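PDB 4EM2: uncharacterized HTH-type transcriptional regulator SAR2349 from Staphylococcus aureus, which probably binds DNA as a transcription factor of the MarR family and is captured here in complex with salicylate. Local coordinates for residues L70-I84 with R118-Y132. Sequence-based numbering, arbitrary orientation.
Sequences LRDIAKHQPTTLIEI and RQKFLTLTPKGHELY. With SAL (2-hydroxybenzoic acid), chain B; SO4 (sulfate ion), chain F.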
ATOM      1  N   LEU A  70       2.462  -1.636   6.557  1.00 23.35           N
ATOM      2  CA  LEU A  70       3.851  -1.258   6.872  1.00 24.66           C
ATOM      3  C   LEU A  70       4.159   0.121   6.292  1.00 24.50           C
ATOM      4  O   LEU A  70       4.683   1.005   6.988  1.00 24.67           O
ATOM      5  CB  LEU A  70       4.854  -2.274   6.305  1.00 23.81           C
ATOM      6  CG  LEU A  70       6.352  -1.991   6.671  1.00 26.28           C
ATOM      7  CD1 LEU A  70       6.514  -2.245   8.190  1.00 28.39           C
ATOM      8  CD2 LEU A  70       7.344  -2.878   5.913  1.00 25.04           C
ATOM      9  N   ARG A  71       3.782   0.307   5.029  1.00 23.72           N
ATOM     10  CA  ARG A  71       4.038   1.534   4.326  1.00 24.78           C
ATOM     11  C   ARG A  71       3.287   2.650   5.014  1.00 25.20           C
ATOM     12  O   ARG A  71       3.815   3.760   5.201  1.00 25.25           O
ATOM     13  CB  ARG A  71       3.578   1.405   2.849  1.00 25.70           C
ATOM     14  CG  ARG A  71       3.883   2.662   1.944  1.00 28.07           C
ATOM     15  CD  ARG A  71       3.428   2.415   0.458  1.00 29.06           C
ATOM     16  NE  ARG A  71       1.965   2.230   0.379  1.00 33.14           N
ATOM     17  CZ  ARG A  71       1.255   2.234  -0.770  1.00 36.36           C
ATOM     18  NH1 ARG A  71       1.883   2.397  -1.940  1.00 33.17           N
ATOM     19  NH2 ARG A  71      -0.096   2.134  -0.747  1.00 34.52           N
ATOM     20  N   ASP A  72       2.035   2.372   5.371  1.00 25.69           N
ATOM     21  CA  ASP A  72       1.217   3.387   6.008  1.00 26.26           C
ATOM     22  C   ASP A  72       1.880   3.861   7.297  1.00 25.15           C
ATOM     23  O   ASP A  72       1.924   5.060   7.570  1.00 24.80           O
ATOM     24  CB  ASP A  72      -0.190   2.859   6.319  1.00 25.07           C
ATOM     25  CG  ASP A  72      -1.020   3.862   7.122  1.00 29.25           C
ATOM     26  OD1 ASP A  72      -0.881   3.848   8.380  1.00 30.09           O
ATOM     27  OD2 ASP A  72      -1.774   4.654   6.507  1.00 24.45           O
ATOM     28  N   ILE A  73       2.364   2.922   8.091  1.00 23.98           N
ATOM     29  CA  ILE A  73       3.001   3.287   9.356  1.00 24.30           C
ATOM     30  C   ILE A  73       4.287   4.119   9.030  1.00 27.82           C
ATOM     31  O   ILE A  73       4.559   5.140   9.666  1.00 29.08           O
ATOM     32  CB  ILE A  73       3.390   2.010  10.137  1.00 22.96           C
ATOM     33  CG1 ILE A  73       2.109   1.296  10.601  1.00 24.00           C
ATOM     34  CG2 ILE A  73       4.189   2.341  11.349  1.00 22.62           C
ATOM     35  CD1 ILE A  73       2.321   0.017  11.318  1.00 20.15           C
ATOM     36  N   ALA A  74       5.037   3.687   8.020  1.00 26.03           N
ATOM     37  CA  ALA A  74       6.287   4.329   7.660  1.00 27.41           C
ATOM     38  C   ALA A  74       6.006   5.773   7.433  1.00 27.93           C
ATOM     39  O   ALA A  74       6.714   6.611   7.923  1.00 27.85           O
ATOM     40  CB  ALA A  74       6.885   3.703   6.359  1.00 24.50           C
ATOM     41  N   LYS A  75       4.933   6.066   6.701  1.00 29.84           N
ATOM     42  CA  LYS A  75       4.616   7.447   6.376  1.00 31.28           C
ATOM     43  C   LYS A  75       3.929   8.259   7.449  1.00 31.64           C
ATOM     44  O   LYS A  75       3.939   9.451   7.377  1.00 32.29           O
ATOM     45  CB  LYS A  75       3.790   7.495   5.095  1.00 34.55           C
ATOM     46  CG  LYS A  75       4.543   6.774   3.912  1.00 41.17           C
ATOM     47  CD  LYS A  75       3.688   6.639   2.623  1.00 45.72           C
ATOM     48  CE  LYS A  75       4.536   6.207   1.392  1.00 49.81           C
ATOM     49  NZ  LYS A  75       5.505   7.270   0.894  1.00 52.96           N
ATOM     50  N   HIS A  76       3.382   7.626   8.473  1.00 31.25           N
ATOM     51  CA  HIS A  76       2.634   8.387   9.460  1.00 31.60           C
ATOM     52  C   HIS A  76       3.077   8.201  10.899  1.00 30.24           C
ATOM     53  O   HIS A  76       2.493   8.825  11.822  1.00 30.54           O
ATOM     54  CB  HIS A  76       1.139   8.023   9.364  1.00 31.52           C
ATOM     55  CG  HIS A  76       0.541   8.334   8.028  1.00 32.79           C
ATOM     56  ND1 HIS A  76       0.466   7.401   7.006  1.00 31.35           N
ATOM     57  CD2 HIS A  76       0.052   9.491   7.524  1.00 30.76           C
ATOM     58  CE1 HIS A  76      -0.040   7.979   5.932  1.00 33.75           C
ATOM     59  NE2 HIS A  76      -0.299   9.246   6.220  1.00 33.78           N
ATOM     60  N   GLN A  77       4.079   7.350  11.102  1.00 28.26           N
ATOM     61  CA  GLN A  77       4.505   7.060  12.465  1.00 27.24           C
ATOM     62  C   GLN A  77       4.999   8.302  13.254  1.00 25.34           C
ATOM     63  O   GLN A  77       5.577   9.203  12.707  1.00 24.25           O
ATOM     64  CB  GLN A  77       5.580   5.967  12.464  1.00 24.54           C
ATOM     65  CG  GLN A  77       6.790   6.263  11.568  1.00 25.52           C
ATOM     66  CD  GLN A  77       7.918   5.295  11.851  1.00 25.70           C
ATOM     67  OE1 GLN A  77       7.706   4.087  11.921  1.00 31.31           O
ATOM     68  NE2 GLN A  77       9.116   5.823  12.066  1.00 27.82           N
ATOM     69  N   PRO A  78       4.815   8.302  14.559  1.00 26.78           N
ATOM     70  CA  PRO A  78       4.186   7.240  15.345  1.00 27.79           C
ATOM     71  C   PRO A  78       2.691   7.239  15.058  1.00 29.65           C
ATOM     72  O   PRO A  78       2.077   8.314  14.999  1.00 32.77           O
ATOM     73  CB  PRO A  78       4.517   7.647  16.786  1.00 27.90           C
ATOM     74  CG  PRO A  78       5.780   8.490  16.641  1.00 25.89           C
ATOM     75  CD  PRO A  78       5.439   9.315  15.440  1.00 26.86           C
ATOM     76  N   THR A  79       2.088   6.075  14.824  1.00 29.25           N
ATOM     77  CA  THR A  79       0.651   6.053  14.552  1.00 29.56           C
ATOM     78  C   THR A  79      -0.015   4.942  15.356  1.00 29.69           C
ATOM     79  O   THR A  79       0.660   4.251  16.154  1.00 28.99           O
ATOM     80  CB  THR A  79       0.342   5.945  13.040  1.00 31.06           C
ATOM     81  OG1 THR A  79      -1.061   6.189  12.812  1.00 30.68           O
ATOM     82  CG2 THR A  79       0.721   4.547  12.503  1.00 31.71           C
ATOM     83  N   THR A  80      -1.336   4.802  15.216  1.00 30.23           N
ATOM     84  CA  THR A  80      -2.068   3.798  16.015  1.00 29.72           C
ATOM     85  C   THR A  80      -2.979   2.914  15.146  1.00 29.97           C
ATOM     86  O   THR A  80      -3.304   3.292  14.048  1.00 27.14           O
ATOM     87  CB  THR A  80      -3.007   4.517  17.023  1.00 30.49           C
ATOM     88  OG1 THR A  80      -4.020   5.207  16.270  1.00 31.30           O
ATOM     89  CG2 THR A  80      -2.203   5.572  17.873  1.00 28.99           C
ATOM     90  N   LEU A  81      -3.368   1.756  15.673  1.00 31.27           N
ATOM     91  CA  LEU A  81      -4.264   0.864  14.955  1.00 35.01           C
ATOM     92  C   LEU A  81      -5.463   1.686  14.520  1.00 35.40           C
ATOM     93  O   LEU A  81      -5.909   1.553  13.392  1.00 35.42           O
ATOM     94  CB  LEU A  81      -4.697  -0.317  15.832  1.00 36.77           C
ATOM     95  CG  LEU A  81      -5.889  -1.189  15.385  1.00 39.17           C
ATOM     96  CD1 LEU A  81      -5.631  -1.740  14.007  1.00 40.92           C
ATOM     97  CD2 LEU A  81      -6.090  -2.360  16.363  1.00 39.74           C
ATOM     98  N   ILE A  82      -5.965   2.559  15.397  1.00 36.92           N
ATOM     99  CA  ILE A  82      -7.104   3.440  15.061  1.00 37.58           C
ATOM    100  C   ILE A  82      -6.879   4.266  13.789  1.00 37.22           C
ATOM    101  O   ILE A  82      -7.694   4.235  12.848  1.00 37.93           O
ATOM    102  CB  ILE A  82      -7.391   4.478  16.178  1.00 38.82           C
ATOM    103  CG1 ILE A  82      -7.723   3.769  17.496  1.00 42.07           C
ATOM    104  CG2 ILE A  82      -8.474   5.443  15.742  1.00 37.73           C
ATOM    105  CD1 ILE A  82      -8.581   2.581  17.364  1.00 44.18           C
ATOM    106  N   GLU A  83      -5.783   5.028  13.762  1.00 37.26           N
ATOM    107  CA  GLU A  83      -5.494   5.862  12.605  1.00 36.48           C
ATOM    108  C   GLU A  83      -5.273   5.019  11.388  1.00 36.38           C
ATOM    109  O   GLU A  83      -5.718   5.381  10.316  1.00 34.60           O
ATOM    110  CB  GLU A  83      -4.242   6.700  12.794  1.00 38.53           C
ATOM    111  CG  GLU A  83      -4.304   7.705  13.950  1.00 41.36           C
ATOM    112  CD  GLU A  83      -3.013   8.507  14.073  1.00 43.32           C
ATOM    113  OE1 GLU A  83      -2.094   8.366  13.225  1.00 44.33           O
ATOM    114  OE2 GLU A  83      -2.920   9.299  15.021  1.00 45.59           O
ATOM    115  N   ILE A  84      -4.562   3.905  11.550  1.00 35.79           N
ATOM    116  CA  ILE A  84      -4.261   3.045  10.392  1.00 36.77           C
ATOM    117  C   ILE A  84      -5.569   2.568   9.719  1.00 37.74           C
ATOM    118  O   ILE A  84      -5.777   2.774   8.531  1.00 37.74           O
ATOM    119  CB  ILE A  84      -3.412   1.806  10.803  1.00 35.85           C
ATOM    120  CG1 ILE A  84      -2.024   2.230  11.301  1.00 34.12           C
ATOM    121  CG2 ILE A  84      -3.226   0.887   9.583  1.00 36.78           C
ATOM    122  CD1 ILE A  84      -1.258   1.100  11.890  1.00 35.16           C
ATOM    123  N   ARG A 118      -5.230  -0.896  20.633  1.00 44.01           N
ATOM    124  CA  ARG A 118      -5.630  -0.029  19.529  1.00 44.98           C
ATOM    125  C   ARG A 118      -5.216   1.452  19.636  1.00 43.07           C
ATOM    126  O   ARG A 118      -5.274   2.198  18.631  1.00 41.18           O
ATOM    127  CB  ARG A 118      -7.147  -0.152  19.312  1.00 47.81           C
ATOM    128  CG  ARG A 118      -8.010   0.789  20.133  1.00 54.64           C
ATOM    129  CD  ARG A 118      -9.444   0.309  20.070  1.00 58.99           C
ATOM    130  NE  ARG A 118      -9.514  -1.102  20.466  1.00 63.97           N
ATOM    131  CZ  ARG A 118     -10.117  -1.545  21.568  1.00 65.91           C
ATOM    132  NH1 ARG A 118     -10.716  -0.688  22.400  1.00 67.28           N
ATOM    133  NH2 ARG A 118     -10.116  -2.844  21.846  1.00 66.58           N
ATOM    134  N   GLN A 119      -4.803   1.854  20.848  1.00 42.85           N
ATOM    135  CA  GLN A 119      -4.338   3.230  21.192  1.00 41.70           C
ATOM    136  C   GLN A 119      -2.775   3.358  21.253  1.00 39.25           C
ATOM    137  O   GLN A 119      -2.226   4.462  21.253  1.00 36.78           O
ATOM    138  CB  GLN A 119      -4.881   3.640  22.588  1.00 45.38           C
ATOM    139  CG  GLN A 119      -6.391   3.920  22.665  1.00 49.30           C
ATOM    140  CD  GLN A 119      -6.744   5.178  21.909  1.00 52.51           C
ATOM    141  OE1 GLN A 119      -5.989   5.610  21.026  1.00 55.69           O
ATOM    142  NE2 GLN A 119      -7.882   5.780  22.237  1.00 53.95           N
ATOM    143  N   LYS A 120      -2.082   2.221  21.329  1.00 36.13           N
ATOM    144  CA  LYS A 120      -0.643   2.203  21.440  1.00 34.63           C
ATOM    145  C   LYS A 120       0.061   2.713  20.188  1.00 34.24           C
ATOM    146  O   LYS A 120      -0.404   2.506  19.058  1.00 33.29           O
ATOM    147  CB  LYS A 120      -0.216   0.799  21.770  1.00 35.83           C
ATOM    148  CG  LYS A 120      -0.889   0.278  23.028  1.00 37.10           C
ATOM    149  CD  LYS A 120      -0.204  -0.990  23.511  1.00 38.71           C
ATOM    150  CE  LYS A 120      -0.957  -1.635  24.693  1.00 37.21           C
ATOM    151  NZ  LYS A 120      -0.181  -2.789  25.164  1.00 39.70           N
ATOM    152  N   PHE A 121       1.154   3.431  20.385  1.00 33.14           N
ATOM    153  CA  PHE A 121       1.869   3.967  19.243  1.00 32.21           C
ATOM    154  C   PHE A 121       2.689   2.902  18.544  1.00 31.21           C
ATOM    155  O   PHE A 121       3.277   2.008  19.193  1.00 31.65           O
ATOM    156  CB  PHE A 121       2.719   5.134  19.659  1.00 32.77           C
ATOM    157  CG  PHE A 121       1.915   6.356  19.919  1.00 36.36           C
ATOM    158  CD1 PHE A 121       1.311   7.030  18.861  1.00 34.53           C
ATOM    159  CD2 PHE A 121       1.669   6.778  21.233  1.00 35.07           C
ATOM    160  CE1 PHE A 121       0.450   8.121  19.099  1.00 36.68           C
ATOM    161  CE2 PHE A 121       0.829   7.843  21.480  1.00 38.08           C
ATOM    162  CZ  PHE A 121       0.207   8.527  20.418  1.00 35.25           C
ATOM    163  N   LEU A 122       2.691   2.992  17.219  1.00 27.88           N
ATOM    164  CA  LEU A 122       3.387   2.020  16.384  1.00 28.27           C
ATOM    165  C   LEU A 122       4.427   2.682  15.504  1.00 27.70           C
ATOM    166  O   LEU A 122       4.151   3.708  14.870  1.00 25.90           O
ATOM    167  CB  LEU A 122       2.375   1.314  15.461  1.00 27.25           C
ATOM    168  CG  LEU A 122       1.125   0.799  16.185  1.00 29.49           C
ATOM    169  CD1 LEU A 122      -0.045   0.538  15.168  1.00 28.69           C
ATOM    170  CD2 LEU A 122       1.478  -0.437  16.923  1.00 27.62           C
ATOM    171  N   THR A 123       5.609   2.078  15.439  1.00 26.89           N
ATOM    172  CA  THR A 123       6.657   2.607  14.586  1.00 27.73           C
ATOM    173  C   THR A 123       7.427   1.447  13.981  1.00 26.97           C
ATOM    174  O   THR A 123       7.386   0.340  14.514  1.00 27.13           O
ATOM    175  CB  THR A 123       7.687   3.442  15.392  1.00 29.05           C
ATOM    176  OG1 THR A 123       8.115   2.657  16.501  1.00 30.65           O
ATOM    177  CG2 THR A 123       7.085   4.771  15.837  1.00 25.67           C
ATOM    178  N   LEU A 124       8.157   1.710  12.896  1.00 25.51           N
ATOM    179  CA  LEU A 124       8.928   0.635  12.266  1.00 25.28           C
ATOM    180  C   LEU A 124      10.134   0.326  13.079  1.00 26.08           C
ATOM    181  O   LEU A 124      10.721   1.223  13.681  1.00 24.26           O
ATOM    182  CB  LEU A 124       9.463   1.028  10.883  1.00 25.09           C
ATOM    183  CG  LEU A 124       8.519   1.386   9.699  1.00 28.76           C
ATOM    184  CD1 LEU A 124       9.160   0.970   8.390  1.00 27.99           C
ATOM    185  CD2 LEU A 124       7.184   0.770   9.847  1.00 28.23           C
ATOM    186  N   THR A 125      10.516  -0.943  13.092  1.00 27.32           N
ATOM    187  CA  THR A 125      11.792  -1.345  13.742  1.00 26.12           C
ATOM    188  C   THR A 125      12.881  -1.126  12.680  1.00 24.87           C
ATOM    189  O   THR A 125      12.576  -0.877  11.506  1.00 24.60           O
ATOM    190  CB  THR A 125      11.842  -2.819  13.986  1.00 26.09           C
ATOM    191  OG1 THR A 125      11.712  -3.455  12.694  1.00 26.32           O
ATOM    192  CG2 THR A 125      10.713  -3.248  14.947  1.00 25.97           C
ATOM    193  N   PRO A 126      14.175  -1.245  13.059  1.00 25.70           N
ATOM    194  CA  PRO A 126      15.243  -1.044  12.044  1.00 24.62           C
ATOM    195  C   PRO A 126      15.109  -2.027  10.847  1.00 24.46           C
ATOM    196  O   PRO A 126      15.419  -1.692   9.677  1.00 25.73           O
ATOM    197  CB  PRO A 126      16.537  -1.285  12.829  1.00 25.95           C
ATOM    198  CG  PRO A 126      16.171  -0.709  14.264  1.00 26.07           C
ATOM    199  CD  PRO A 126      14.710  -1.233  14.445  1.00 26.55           C
ATOM    200  N   LYS A 127      14.713  -3.255  11.159  1.00 23.04           N
ATOM    201  CA  LYS A 127      14.490  -4.275  10.124  1.00 23.41           C
ATOM    202  C   LYS A 127      13.359  -3.779   9.221  1.00 22.04           C
ATOM    203  O   LYS A 127      13.444  -3.835   7.982  1.00 26.19           O
ATOM    204  CB  LYS A 127      14.068  -5.567  10.804  1.00 24.38           C
ATOM    205  CG  LYS A 127      13.933  -6.762   9.855  1.00 25.80           C
ATOM    206  CD  LYS A 127      13.467  -8.016  10.630  1.00 25.66           C
ATOM    207  CE  LYS A 127      13.065  -9.118   9.683  1.00 27.49           C
ATOM    208  NZ  LYS A 127      12.309 -10.217  10.390  1.00 26.75           N
ATOM    209  N   GLY A 128      12.311  -3.265   9.841  1.00 21.40           N
ATOM    210  CA  GLY A 128      11.195  -2.738   9.086  1.00 22.74           C
ATOM    211  C   GLY A 128      11.628  -1.653   8.105  1.00 25.54           C
ATOM    212  O   GLY A 128      11.197  -1.644   6.906  1.00 25.24           O
ATOM    213  N   HIS A 129      12.488  -0.722   8.568  1.00 24.81           N
ATOM    214  CA  HIS A 129      12.970   0.339   7.700  1.00 23.81           C
ATOM    215  C   HIS A 129      13.808  -0.170   6.556  1.00 24.42           C
ATOM    216  O   HIS A 129      13.734   0.317   5.410  1.00 24.39           O
ATOM    217  CB  HIS A 129      13.793   1.365   8.505  1.00 27.18           C
ATOM    218  CG  HIS A 129      12.956   2.371   9.244  1.00 27.84           C
ATOM    219  ND1 HIS A 129      12.172   3.301   8.592  1.00 28.90           N
ATOM    220  CD2 HIS A 129      12.801   2.608  10.578  1.00 27.41           C
ATOM    221  CE1 HIS A 129      11.575   4.069   9.495  1.00 30.10           C
ATOM    222  NE2 HIS A 129      11.939   3.669  10.706  1.00 28.43           N
ATOM    223  N   GLU A 130      14.640  -1.158   6.845  1.00 24.31           N
ATOM    224  CA  GLU A 130      15.469  -1.711   5.790  1.00 23.72           C
ATOM    225  C   GLU A 130      14.560  -2.376   4.746  1.00 23.77           C
ATOM    226  O   GLU A 130      14.760  -2.231   3.548  1.00 24.63           O
ATOM    227  CB  GLU A 130      16.412  -2.752   6.367  1.00 24.52           C
ATOM    228  CG  GLU A 130      17.349  -3.350   5.379  1.00 30.73           C
ATOM    229  CD  GLU A 130      18.480  -2.435   4.907  1.00 35.12           C
ATOM    230  OE1 GLU A 130      18.734  -1.393   5.541  1.00 37.70           O
ATOM    231  OE2 GLU A 130      19.159  -2.803   3.904  1.00 39.61           O
ATOM    232  N   LEU A 131      13.577  -3.130   5.189  1.00 23.53           N
ATOM    233  CA  LEU A 131      12.706  -3.808   4.223  1.00 22.25           C
ATOM    234  C   LEU A 131      11.985  -2.724   3.375  1.00 23.11           C
ATOM    235  O   LEU A 131      11.943  -2.776   2.147  1.00 21.73           O
ATOM    236  CB  LEU A 131      11.706  -4.668   4.974  1.00 22.13           C
ATOM    237  CG  LEU A 131      10.680  -5.516   4.172  1.00 24.00           C
ATOM    238  CD1 LEU A 131      10.105  -6.530   5.124  1.00 21.75           C
ATOM    239  CD2 LEU A 131       9.579  -4.632   3.570  1.00 22.78           C
ATOM    240  N   TYR A 132      11.486  -1.705   4.057  1.00 24.70           N
ATOM    241  CA  TYR A 132      10.736  -0.620   3.414  1.00 25.55           C
ATOM    242  C   TYR A 132      11.515   0.097   2.329  1.00 27.79           C
ATOM    243  O   TYR A 132      11.006   0.306   1.218  1.00 27.00           O
ATOM    244  CB  TYR A 132      10.302   0.379   4.488  1.00 26.91           C
ATOM    245  CG  TYR A 132       9.605   1.604   3.945  1.00 30.25           C
ATOM    246  CD1 TYR A 132       8.305   1.529   3.471  1.00 30.35           C
ATOM    247  CD2 TYR A 132      10.262   2.837   3.894  1.00 33.54           C
ATOM    248  CE1 TYR A 132       7.673   2.620   2.956  1.00 33.50           C
ATOM    249  CE2 TYR A 132       9.638   3.957   3.380  1.00 36.61           C
ATOM    250  CZ  TYR A 132       8.334   3.830   2.905  1.00 35.95           C
ATOM    251  OH  TYR A 132       7.703   4.901   2.353  1.00 38.79           O
TER
HETATM  252  C1' SAL B 501      -3.653  -0.113  -3.029  1.00 37.82           C
HETATM  253  O1' SAL B 501      -3.662   1.062  -2.641  1.00 38.52           O
HETATM  254  O2' SAL B 501      -4.801  -0.842  -3.090  1.00 34.65           O
HETATM  255  C1  SAL B 501      -2.389  -0.767  -3.350  1.00 32.61           C
HETATM  256  C2  SAL B 501      -1.185  -0.024  -3.507  1.00 33.37           C
HETATM  257  C3  SAL B 501       0.025  -0.672  -3.794  1.00 33.01           C
HETATM  258  C4  SAL B 501       0.036  -2.069  -3.923  1.00 32.35           C
HETATM  259  C5  SAL B 501      -1.158  -2.808  -3.776  1.00 32.03           C
HETATM  260  C6  SAL B 501      -2.364  -2.164  -3.493  1.00 32.44           C
HETATM  261  O2  SAL B 501      -1.197   1.269  -3.381  1.00 36.60           O
HETATM  262  S   SO4 F 505      -7.329  -4.262  22.959  1.00 84.11           S
HETATM  263  O1  SO4 F 505      -8.717  -4.573  23.530  1.00 83.65           O
HETATM  264  O2  SO4 F 505      -7.469  -3.083  21.996  1.00 82.37           O
HETATM  265  O3  SO4 F 505      -6.885  -5.529  22.316  1.00 82.93           O
HETATM  266  O4  SO4 F 505      -6.381  -3.836  24.090  1.00 83.06           O
HETATM  267  O   HOH W   1      11.224   4.087  13.479  1.00 56.36           O
HETATM  268  O   HOH W   2      -2.146   0.966  17.932  1.00 31.92           O
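A74 lays its CB over one face of the Y132 ring, a CH-pi contact 3.7 Å from the ring centroid, while CG of R71 meets the same ring at its edge. The H129 ring carries CB of L124, from the same segment, on one face; at its edge, in the ring plane, a water joins H129 NE2 to Q77 NE2 and L124 O. The Q77 amide, turned 83° from that ring, grips the strand with its other end: OE1 accepts from L124 N at 2.6 Å, in the carbonyl plane. Q77 reaches there because CG sits between backbone N and carbonyl carbon (chi1 54°) and the chain then runs extended. Against helix 70-76, L124 CD2 packs on L70 CD1 (3.5 Å) and I73 CG2 (3.7 Å). T79 and L122 form an antiparallel hydrogen-bonded pair, T79 N to L122 O at 3.1 Å and L122 N to T79 O at 2.6 Å. T80, at the N-cap of helix 81-88, accepts from E83 N through OG1. The end of R71 leads away from 118-132, and R71 NH2 donates to O2 of a bound salicylate. Strand 122-124 also pairs with 108-110, and the single T79 bridge ties this two-stranded wing to the helices, consistent with the winged helix-turn-helix fold of MarR proteins.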